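Local atomic coordinates of AlyGC (Glaciecola chathamensis, PDB entry 5GKD), a protein that degrades alginate as a polysaccharide lyase of family 6, probably by beta-elimination in a calcium-containing active site on a parallel beta-helix. Residues D12-K17 with D22-A27; D33-F38 with Y84-E89; V148-R153 with H164-N169. All coordinates share one frame; numbering follows the deposited sequence.

Contact 1 (D12-K17 with D22-A27)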
loop_
_atom_site.group_PDB
_atom_site.type_symbol
_atom_site.label_atom_id
_atom_site.label_comp_id
_atom_site.label_asym_id
_atom_site.label_seq_id
_atom_site.Cartn_x
_atom_site.Cartn_y
_atom_site.Cartn_z
ATOM N N ASP A 12 -39.181 7.471 -4.646
ATOM C CA ASP A 12 -39.624 6.490 -5.633
ATOM C C ASP A 12 -41.091 6.680 -5.977
ATOM O O ASP A 12 -41.481 6.618 -7.149
ATOM C CB ASP A 12 -39.412 5.056 -5.120
ATOM C CG ASP A 12 -37.941 4.667 -5.012
ATOM O OD1 ASP A 12 -37.095 5.245 -5.730
ATOM O OD2 ASP A 12 -37.641 3.767 -4.207
ATOM N N GLN A 13 -41.924 6.900 -4.956
ATOM C CA GLN A 13 -43.360 6.978 -5.188
ATOM C C GLN A 13 -43.729 8.277 -5.882
ATOM O O GLN A 13 -44.590 8.284 -6.764
ATOM C CB GLN A 13 -44.124 6.806 -3.872
ATOM C CG GLN A 13 -44.067 5.370 -3.325
ATOM C CD GLN A 13 -43.750 5.265 -1.811
ATOM O OE1 GLN A 13 -44.153 6.099 -1.002
ATOM N NE2 GLN A 13 -43.030 4.225 -1.449
ATOM N N ALA A 14 -43.073 9.380 -5.523
ATOM C CA ALA A 14 -43.315 10.625 -6.243
ATOM C C ALA A 14 -42.908 10.503 -7.708
ATOM O O ALA A 14 -43.630 10.968 -8.592
ATOM C CB ALA A 14 -42.572 11.781 -5.580
ATOM N N LEU A 15 -41.758 9.872 -7.983
ATOM C CA LEU A 15 -41.301 9.725 -9.362
ATOM C C LEU A 15 -42.314 8.953 -10.195
ATOM O O LEU A 15 -42.535 9.269 -11.362
ATOM C CB LEU A 15 -39.940 9.026 -9.405
ATOM C CG LEU A 15 -39.311 8.851 -10.796
ATOM C CD1 LEU A 15 -38.926 10.199 -11.367
ATOM C CD2 LEU A 15 -38.111 7.910 -10.792
ATOM N N LYS A 16 -42.943 7.938 -9.603
ATOM C CA LYS A 16 -43.943 7.158 -10.320
ATOM C C LYS A 16 -45.138 8.019 -10.716
ATOM O O LYS A 16 -45.694 7.850 -11.802
ATOM C CB LYS A 16 -44.389 5.978 -9.458
ATOM C CG LYS A 16 -45.151 4.914 -10.210
ATOM C CD LYS A 16 -45.428 3.718 -9.318
ATOM C CE LYS A 16 -46.165 2.627 -10.085
ATOM N NZ LYS A 16 -46.348 1.400 -9.262
ATOM N N LYS A 17 -45.523 8.960 -9.853
ATOM C CA LYS A 17 -46.675 9.830 -10.060
ATOM C C LYS A 17 -46.369 11.070 -10.889
ATOM O O LYS A 17 -47.303 11.720 -11.363
ATOM C CB LYS A 17 -47.210 10.314 -8.712
ATOM C CG LYS A 17 -48.044 9.319 -7.948
ATOM C CD LYS A 17 -48.197 9.797 -6.512
ATOM C CE LYS A 17 -48.713 11.230 -6.450
ATOM N NZ LYS A 17 -49.769 11.538 -7.455
ATOM N N ASP A 22 -44.437 18.810 -13.177
ATOM C CA ASP A 22 -44.297 18.615 -11.743
ATOM C C ASP A 22 -42.848 18.779 -11.297
ATOM O O ASP A 22 -41.909 18.548 -12.067
ATOM C CB ASP A 22 -44.805 17.237 -11.331
ATOM C CG ASP A 22 -46.313 17.085 -11.511
ATOM O OD1 ASP A 22 -47.055 18.087 -11.550
ATOM O OD2 ASP A 22 -46.749 15.936 -11.605
ATOM N N ASP A 23 -42.684 19.199 -10.038
ATOM C CA ASP A 23 -41.398 19.284 -9.346
ATOM C C ASP A 23 -41.374 18.263 -8.212
ATOM O O ASP A 23 -42.249 18.276 -7.342
ATOM C CB ASP A 23 -41.161 20.683 -8.764
ATOM C CG ASP A 23 -40.989 21.744 -9.826
ATOM O OD1 ASP A 23 -41.484 21.541 -10.954
ATOM O OD2 ASP A 23 -40.357 22.783 -9.539
ATOM N N ILE A 24 -40.381 17.385 -8.222
ATOM C CA ILE A 24 -40.100 16.515 -7.091
ATOM C C ILE A 24 -39.096 17.246 -6.212
ATOM O O ILE A 24 -38.029 17.645 -6.682
ATOM C CB ILE A 24 -39.556 15.158 -7.556
ATOM C CG1 ILE A 24 -40.576 14.478 -8.468
ATOM C CG2 ILE A 24 -39.191 14.293 -6.349
ATOM C CD1 ILE A 24 -40.108 13.202 -9.081
ATOM N N ILE A 25 -39.442 17.450 -4.948
ATOM C CA ILE A 25 -38.682 18.318 -4.055
ATOM C C ILE A 25 -38.074 17.467 -2.943
ATOM O O ILE A 25 -38.794 16.907 -2.103
ATOM C CB ILE A 25 -39.559 19.435 -3.478
ATOM C CG1 ILE A 25 -40.144 20.296 -4.598
ATOM C CG2 ILE A 25 -38.759 20.286 -2.522
ATOM C CD1 ILE A 25 -41.028 21.419 -4.071
ATOM N N LEU A 26 -36.746 17.374 -2.925
ATOM C CA LEU A 26 -36.047 16.732 -1.820
ATOM C C LEU A 26 -36.039 17.675 -0.626
ATOM O O LEU A 26 -35.502 18.784 -0.715
ATOM C CB LEU A 26 -34.615 16.360 -2.203
ATOM C CG LEU A 26 -34.364 15.430 -3.386
ATOM C CD1 LEU A 26 -32.865 15.081 -3.475
ATOM C CD2 LEU A 26 -35.254 14.186 -3.318
ATOM N N ALA A 27 -36.636 17.229 0.479
ATOM C CA ALA A 27 -36.718 18.019 1.694
ATOM C C ALA A 27 -35.330 18.343 2.241
ATOM O O ALA A 27 -34.399 17.547 2.145
ATOM C CB ALA A 27 -37.536 17.262 2.757
#

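Contact 2 (D33-F38 with Y84-E89)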
loop_
_atom_site.group_PDB
_atom_site.type_symbol
_atom_site.label_atom_id
_atom_site.label_comp_id
_atom_site.label_asym_id
_atom_site.label_seq_id
_atom_site.Cartn_x
_atom_site.Cartn_y
_atom_site.Cartn_z
ATOM N N ASP A 33 -25.987 8.065 1.368
ATOM C CA ASP A 33 -26.011 6.851 0.553
ATOM C C ASP A 33 -27.235 6.812 -0.362
ATOM O O ASP A 33 -27.901 5.789 -0.487
ATOM C CB ASP A 33 -25.976 5.597 1.435
ATOM C CG ASP A 33 -24.763 5.550 2.360
ATOM O OD1 ASP A 33 -23.713 6.144 2.049
ATOM O OD2 ASP A 33 -24.869 4.895 3.410
ATOM N N PHE A 34 -27.537 7.938 -1.002
ATOM C CA PHE A 34 -28.706 8.076 -1.864
ATOM C C PHE A 34 -28.254 8.038 -3.324
ATOM O O PHE A 34 -27.781 9.042 -3.856
ATOM C CB PHE A 34 -29.444 9.373 -1.551
ATOM C CG PHE A 34 -30.809 9.474 -2.187
ATOM C CD1 PHE A 34 -31.424 8.359 -2.739
ATOM C CD2 PHE A 34 -31.476 10.684 -2.234
ATOM C CE1 PHE A 34 -32.673 8.454 -3.307
ATOM C CE2 PHE A 34 -32.729 10.774 -2.820
ATOM C CZ PHE A 34 -33.322 9.659 -3.352
ATOM N N GLU A 35 -28.432 6.884 -3.972
ATOM C CA GLU A 35 -28.179 6.726 -5.406
ATOM C C GLU A 35 -29.445 7.114 -6.161
ATOM O O GLU A 35 -30.376 6.320 -6.278
ATOM C CB GLU A 35 -27.759 5.295 -5.729
ATOM C CG GLU A 35 -26.418 4.909 -5.159
ATOM C CD GLU A 35 -26.008 3.482 -5.497
ATOM O OE1 GLU A 35 -25.658 3.207 -6.667
ATOM O OE2 GLU A 35 -26.014 2.641 -4.583
ATOM N N VAL A 36 -29.478 8.338 -6.680
ATOM C CA VAL A 36 -30.672 8.906 -7.289
ATOM C C VAL A 36 -30.735 8.473 -8.745
ATOM O O VAL A 36 -29.805 8.724 -9.510
ATOM C CB VAL A 36 -30.675 10.438 -7.183
ATOM C CG1 VAL A 36 -31.904 11.014 -7.868
ATOM C CG2 VAL A 36 -30.581 10.880 -5.723
ATOM N N LEU A 37 -31.829 7.829 -9.134
ATOM C CA LEU A 37 -32.120 7.551 -10.535
ATOM C C LEU A 37 -33.341 8.381 -10.892
ATOM O O LEU A 37 -34.460 8.066 -10.470
ATOM C CB LEU A 37 -32.354 6.063 -10.795
ATOM C CG LEU A 37 -32.817 5.673 -12.212
ATOM C CD1 LEU A 37 -31.869 6.229 -13.257
ATOM C CD2 LEU A 37 -32.960 4.157 -12.373
ATOM N N PHE A 38 -33.111 9.463 -11.637
ATOM C CA PHE A 38 -34.144 10.402 -12.055
ATOM C C PHE A 38 -34.505 10.034 -13.485
ATOM O O PHE A 38 -33.910 10.525 -14.441
ATOM C CB PHE A 38 -33.646 11.836 -11.955
ATOM C CG PHE A 38 -34.712 12.870 -12.191
ATOM C CD1 PHE A 38 -35.996 12.680 -11.728
ATOM C CD2 PHE A 38 -34.420 14.035 -12.851
ATOM C CE1 PHE A 38 -36.960 13.644 -11.942
ATOM C CE2 PHE A 38 -35.385 15.003 -13.055
ATOM C CZ PHE A 38 -36.645 14.809 -12.613
ATOM N N TYR A 84 -18.559 10.076 -1.800
ATOM C CA TYR A 84 -17.996 9.778 -3.109
ATOM C C TYR A 84 -18.871 8.729 -3.779
ATOM O O TYR A 84 -19.487 7.899 -3.107
ATOM C CB TYR A 84 -16.537 9.308 -3.021
ATOM C CG TYR A 84 -16.308 8.126 -2.096
ATOM C CD1 TYR A 84 -16.132 8.310 -0.736
ATOM C CD2 TYR A 84 -16.257 6.835 -2.585
ATOM C CE1 TYR A 84 -15.915 7.245 0.100
ATOM C CE2 TYR A 84 -16.048 5.763 -1.750
ATOM C CZ TYR A 84 -15.878 5.979 -0.406
ATOM O OH TYR A 84 -15.667 4.924 0.433
ATOM N N THR A 85 -18.948 8.798 -5.105
ATOM C CA THR A 85 -19.858 7.924 -5.822
ATOM C C THR A 85 -19.372 6.477 -5.749
ATOM O O THR A 85 -18.175 6.213 -5.887
ATOM C CB THR A 85 -20.003 8.334 -7.282
ATOM O OG1 THR A 85 -20.926 7.433 -7.908
ATOM C CG2 THR A 85 -18.658 8.279 -8.031
ATOM N N PRO A 86 -20.273 5.525 -5.500
ATOM C CA PRO A 86 -19.896 4.110 -5.571
ATOM C C PRO A 86 -19.814 3.575 -6.995
ATOM O O PRO A 86 -19.346 2.442 -7.186
ATOM C CB PRO A 86 -21.022 3.424 -4.791
ATOM C CG PRO A 86 -22.192 4.275 -5.068
ATOM C CD PRO A 86 -21.692 5.697 -5.143
ATOM N N THR A 87 -20.253 4.335 -7.999
ATOM C CA THR A 87 -20.169 3.875 -9.380
ATOM C C THR A 87 -19.019 4.591 -10.089
ATOM O O THR A 87 -18.065 5.066 -9.449
ATOM C CB THR A 87 -21.518 4.065 -10.098
ATOM O OG1 THR A 87 -21.867 5.447 -10.137
ATOM C CG2 THR A 87 -22.633 3.299 -9.388
ATOM N N GLY A 88 -19.102 4.663 -11.413
ATOM C CA GLY A 88 -18.075 5.341 -12.168
ATOM C C GLY A 88 -18.203 6.844 -12.185
ATOM O O GLY A 88 -17.240 7.522 -12.550
ATOM N N GLU A 89 -19.361 7.381 -11.788
ATOM C CA GLU A 89 -19.652 8.800 -11.968
ATOM C C GLU A 89 -20.544 9.292 -10.842
ATOM O O GLU A 89 -21.399 8.561 -10.353
ATOM C CB GLU A 89 -20.373 9.099 -13.294
ATOM C CG GLU A 89 -19.894 8.336 -14.496
ATOM C CD GLU A 89 -20.428 6.926 -14.583
ATOM O OE1 GLU A 89 -21.555 6.670 -14.106
ATOM O OE2 GLU A 89 -19.703 6.074 -15.138
#

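Contact 3 (V148-R153 with H164-N169). With PO4 (phosphate ion), chain G.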
loop_
_atom_site.group_PDB
_atom_site.type_symbol
_atom_site.label_atom_id
_atom_site.label_comp_id
_atom_site.label_asym_id
_atom_site.label_seq_id
_atom_site.Cartn_x
_atom_site.Cartn_y
_atom_site.Cartn_z
ATOM N N VAL A 148 -11.070 12.561 -15.128
ATOM C CA VAL A 148 -11.501 13.895 -15.509
ATOM C C VAL A 148 -12.653 14.332 -14.599
ATOM O O VAL A 148 -13.419 13.505 -14.085
ATOM C CB VAL A 148 -11.887 13.897 -17.001
ATOM C CG1 VAL A 148 -13.102 13.053 -17.240
ATOM C CG2 VAL A 148 -12.104 15.337 -17.534
ATOM N N THR A 149 -12.725 15.632 -14.320
ATOM C CA THR A 149 -13.848 16.122 -13.527
ATOM C C THR A 149 -15.147 15.999 -14.314
ATOM O O THR A 149 -16.152 15.489 -13.809
ATOM C CB THR A 149 -13.602 17.566 -13.081
ATOM O OG1 THR A 149 -12.351 17.637 -12.385
ATOM C CG2 THR A 149 -14.714 18.065 -12.143
ATOM N N MET A 150 -15.127 16.404 -15.573
ATOM C CA MET A 150 -16.318 16.384 -16.408
ATOM C C MET A 150 -15.951 15.978 -17.820
ATOM O O MET A 150 -14.969 16.474 -18.373
ATOM C CB MET A 150 -16.996 17.742 -16.453
ATOM C CG MET A 150 -18.184 17.774 -17.388
ATOM S SD MET A 150 -19.075 19.314 -17.251
ATOM C CE MET A 150 -20.533 18.926 -18.214
ATOM N N ALA A 151 -16.755 15.095 -18.407
ATOM C CA ALA A 151 -16.518 14.648 -19.765
ATOM C C ALA A 151 -17.837 14.549 -20.528
ATOM O O ALA A 151 -18.905 14.371 -19.943
ATOM C CB ALA A 151 -15.782 13.302 -19.778
ATOM N N VAL A 152 -17.745 14.695 -21.843
ATOM C CA VAL A 152 -18.820 14.388 -22.784
ATOM C C VAL A 152 -18.438 13.090 -23.474
ATOM O O VAL A 152 -17.372 13.015 -24.091
ATOM C CB VAL A 152 -18.996 15.508 -23.823
ATOM C CG1 VAL A 152 -19.876 15.039 -24.962
ATOM C CG2 VAL A 152 -19.547 16.760 -23.187
ATOM N N ARG A 153 -19.274 12.069 -23.353
ATOM C CA ARG A 153 -19.019 10.779 -23.975
ATOM C C ARG A 153 -19.639 10.723 -25.360
ATOM O O ARG A 153 -20.702 11.284 -25.603
ATOM C CB ARG A 153 -19.601 9.621 -23.160
ATOM C CG ARG A 153 -18.885 9.284 -21.901
ATOM C CD ARG A 153 -17.554 8.613 -22.166
ATOM N NE ARG A 153 -17.557 7.159 -22.036
ATOM C CZ ARG A 153 -16.690 6.387 -22.684
ATOM N NH1 ARG A 153 -15.817 6.941 -23.518
ATOM N NH2 ARG A 153 -16.696 5.073 -22.537
ATOM N N HIS A 164 -24.493 19.712 -26.988
ATOM C CA HIS A 164 -24.536 19.960 -25.554
ATOM C C HIS A 164 -24.016 21.358 -25.259
ATOM O O HIS A 164 -23.143 21.875 -25.958
ATOM C CB HIS A 164 -23.690 18.930 -24.790
ATOM C CG HIS A 164 -24.249 17.538 -24.795
ATOM N ND1 HIS A 164 -25.594 17.269 -24.701
ATOM C CD2 HIS A 164 -23.630 16.335 -24.869
ATOM C CE1 HIS A 164 -25.783 15.960 -24.711
ATOM N NE2 HIS A 164 -24.607 15.371 -24.832
ATOM N N ARG A 165 -24.561 21.975 -24.220
ATOM C CA ARG A 165 -24.165 23.313 -23.802
ATOM C C ARG A 165 -23.632 23.274 -22.370
ATOM O O ARG A 165 -24.333 22.834 -21.450
ATOM C CB ARG A 165 -25.337 24.282 -23.922
ATOM C CG ARG A 165 -24.968 25.692 -23.521
ATOM C CD ARG A 165 -26.121 26.692 -23.657
ATOM N NE ARG A 165 -25.675 28.005 -23.207
ATOM C CZ ARG A 165 -26.474 28.995 -22.830
ATOM N NH1 ARG A 165 -27.794 28.843 -22.845
ATOM N NH2 ARG A 165 -25.938 30.136 -22.432
ATOM N N ILE A 166 -22.395 23.733 -22.186
ATOM C CA ILE A 166 -21.724 23.736 -20.890
ATOM C C ILE A 166 -21.321 25.173 -20.592
ATOM O O ILE A 166 -20.367 25.688 -21.182
ATOM C CB ILE A 166 -20.515 22.792 -20.878
ATOM C CG1 ILE A 166 -20.964 21.372 -21.251
ATOM C CG2 ILE A 166 -19.779 22.871 -19.532
ATOM C CD1 ILE A 166 -19.841 20.421 -21.617
ATOM N N ASP A 167 -22.053 25.837 -19.697
ATOM C CA ASP A 167 -21.920 27.281 -19.614
ATOM C C ASP A 167 -22.064 27.765 -18.185
ATOM O O ASP A 167 -22.768 27.163 -17.376
ATOM C CB ASP A 167 -22.949 27.994 -20.505
ATOM C CG ASP A 167 -24.375 27.799 -20.029
ATOM O OD1 ASP A 167 -24.970 26.774 -20.379
ATOM O OD2 ASP A 167 -24.906 28.670 -19.308
ATOM N N HIS A 168 -21.381 28.875 -17.892
ATOM C CA HIS A 168 -21.512 29.585 -16.620
ATOM C C HIS A 168 -21.204 28.706 -15.419
ATOM O O HIS A 168 -21.753 28.916 -14.341
ATOM C CB HIS A 168 -22.912 30.185 -16.472
ATOM C CG HIS A 168 -23.221 31.242 -17.477
ATOM N ND1 HIS A 168 -23.885 30.976 -18.656
ATOM C CD2 HIS A 168 -22.936 32.564 -17.492
ATOM C CE1 HIS A 168 -24.010 32.095 -19.343
ATOM N NE2 HIS A 168 -23.439 33.070 -18.660
ATOM N N ASN A 169 -20.342 27.715 -15.574
ATOM C CA ASN A 169 -19.966 26.871 -14.453
ATOM C C ASN A 169 -18.729 27.428 -13.766
ATOM O O ASN A 169 -17.877 28.074 -14.392
ATOM C CB ASN A 169 -19.704 25.445 -14.915
ATOM C CG ASN A 169 -20.948 24.791 -15.476
ATOM O OD1 ASN A 169 -21.894 24.532 -14.739
ATOM N ND2 ASN A 169 -20.956 24.527 -16.779
HETATM P P PO4 G . -18.751 4.085 -19.992
HETATM O O1 PO4 G . -19.417 5.180 -20.795
HETATM O O2 PO4 G . -19.737 3.015 -19.569
HETATM O O3 PO4 G . -18.117 4.725 -18.781
HETATM O O4 PO4 G . -17.689 3.413 -20.828
HETATM O O HOH W 1 -23.119 13.022 -25.405
#

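Contact 1 (D12-K17 with D22-A27)
In the helical cap at the N-terminal end of the beta-helix, Ala14 and Leu15 of helix 8-17 rest on Ile24 of strand 23-26. The nearest backbone approach is between CA of Ala14 and CA of Ile24, 6.8 Å apart. Ala14 has only a methyl to place between the backbones. Ala14 CB points at the strand and stands 4.3 Å from Ile24 CG2. The other branch of Ile24 does more of the touching. Its CG1 lies anti to the carbonyl carbon (chi1 -59°), and the extended chain carries CD1 to the helix surface. There CD1 meets the backbone itself, 3.7 Å from Leu15 CA and 3.9 Å from Leu15 N. Leu15 heads mostly away from the strand, yet its CB also touches Ile24 CD1. With CG anti to the backbone N (chi1 -178°), the side chain still brings CD1 to 4.0 Å from Ile24 CD1, and the two chains cross obliquely.

Strands 2-5 and 23-26 run parallel as neighbours on one face of the right-handed parallel beta-helix, with helix 8-17 as the link between them. The helix thus covers the end of the hydrophobic core. Ala14 also touches Val5, Leu15 reaches Ala40, and Ile24 packs on Leu50 of the next coil.

Towards the C-terminal end of the helix the contact is polar and looser. Lys17 O and Asp22 OD2 are 4.3 Å apart, and no hydrogen bond joins the two segments. Lys17 NZ stays 6.8 Å from Asp22 OD2, so any attraction acts at a distance. The carboxylate of Asp22 has other partners. OD1 is hydrogen-bonded to the N-terminal nitrogen of Ala1, and OD2 to the backbone N of Lys19 in the turn after the helix.

Contact 2 (D33-F38 with Y84-E89)
The two backbones stay well apart, with 8.4 Å between CA of Glu35 and CA of Thr85 at their nearest, and Glu35 alone bridges to Pro86 and Thr87. Its CG lies anti to the carbonyl carbon (chi1 -67°), and the chain runs on extended, which lays the carboxylate against the loop. CD sits 3.9 Å from Pro86 CG, at the outer corner of the proline ring. The two side chains lie alongside each other, pointing opposite ways. OE1 also approaches the methyl of Thr87, with 4.1 Å between OE1 and CG2. These are van der Waals contacts.

Strand 35-41 and the loop before strand 89-92 belong to coils of the beta-helix that are not adjacent. Strand 65-69 runs between them, and its Asn65 touches both Glu35 and Pro86. The contact lies at the dimer interface. Lys475 of the second subunit forms a salt bridge with Glu35 OE2 through its NZ, and the same lysine packs on Pro86 and Thr87.

The loop is shaped from within by Thr85. Its OG1 accepts a hydrogen bond from Thr87 N at 3.2 Å, forming an ST turn. The same OG1 donates to Glu89 O at 2.7 Å, approaching from above the carbonyl plane. Asn65 ND2 adds weak hydrogen bonds to Thr85 OG1 and Thr87 OG1.

Contact 3 (V148-R153 with H164-N169)
Ile166 reaches from strand 165-167 to Met150 and Val152 on strand 150-152. Its CB points at that strand. CG1 lies anti to the carbonyl carbon (chi1 -57°) and meets Met150 CE at 3.9 Å. At the tip, CD1 touches two side chains: Met150 CE is 3.8 Å from Ile166 CD1, and Val152 CG2 is 4.0 Å from it. Met150 comes from the other side fully extended, so it and Ile166 meet tip to tip. Val152 instead lies alongside Ile166, heading the other way.

The second methyl of Val152 serves His164. CG1 stands 4.0 Å from His164 CD2, at the edge of the imidazole and in its plane. Farther along the same ring, NE2 is hydrogen-bonded to a water at 2.8 Å. The water, also at the ring edge, lies 3.0 Å from Arg153 O and so bridges the two segments. His164 ND1 is bound to the backbone N of Asn133, so both ring nitrogens have partners and the ring's rotation is fixed.

Arg153 turns the other way, off the strand. Its chain bends at chi2 and again at chi3, which brings the guanidinium edge to a phosphate ion, probably from the crystallisation liquor. NE donates to one oxygen and NH2 to another, with NH2 2.6 Å from phosphate O4. Tyr129 and Arg94 also hold this ion.

Beyond Ile166, His168 ND1 donates almost straight (174°) to the anti lone pair of Asp167 OD2. Arg134 forms a salt bridge with the other oxygen of that carboxylate. The packing of Met150, Val152 and Ile166, joined by Val128 and Phe135 of the preceding coil, is typical of the closely filled interior of a right-handed parallel beta-helix, where strands on different faces meet across the core.

The three contacts follow one another along the chain and the N-terminal beta-helix. Contacts 1 and 2 have centres 18 Å apart but touch. Leu15 CD2 lies 3.7 Å from Leu37 O, and Leu15 CD1 3.9 Å from Phe38 CD1, so the cap helix packs directly on strand 35-41. Between centres, contact 3 is about 18 Å from contact 2, nearest atoms about 7 Å apart, and about 26 Å from contact 1. Contact 3 is nearest to the metal site: the side chain of Met150 is about 14 Å from the calcium ion held by Asn180, Glu183, Glu212 and Glu214. Thr149 shares a backbone hydrogen bond with Glu183. Of the three, contact 2 alone meets the second subunit.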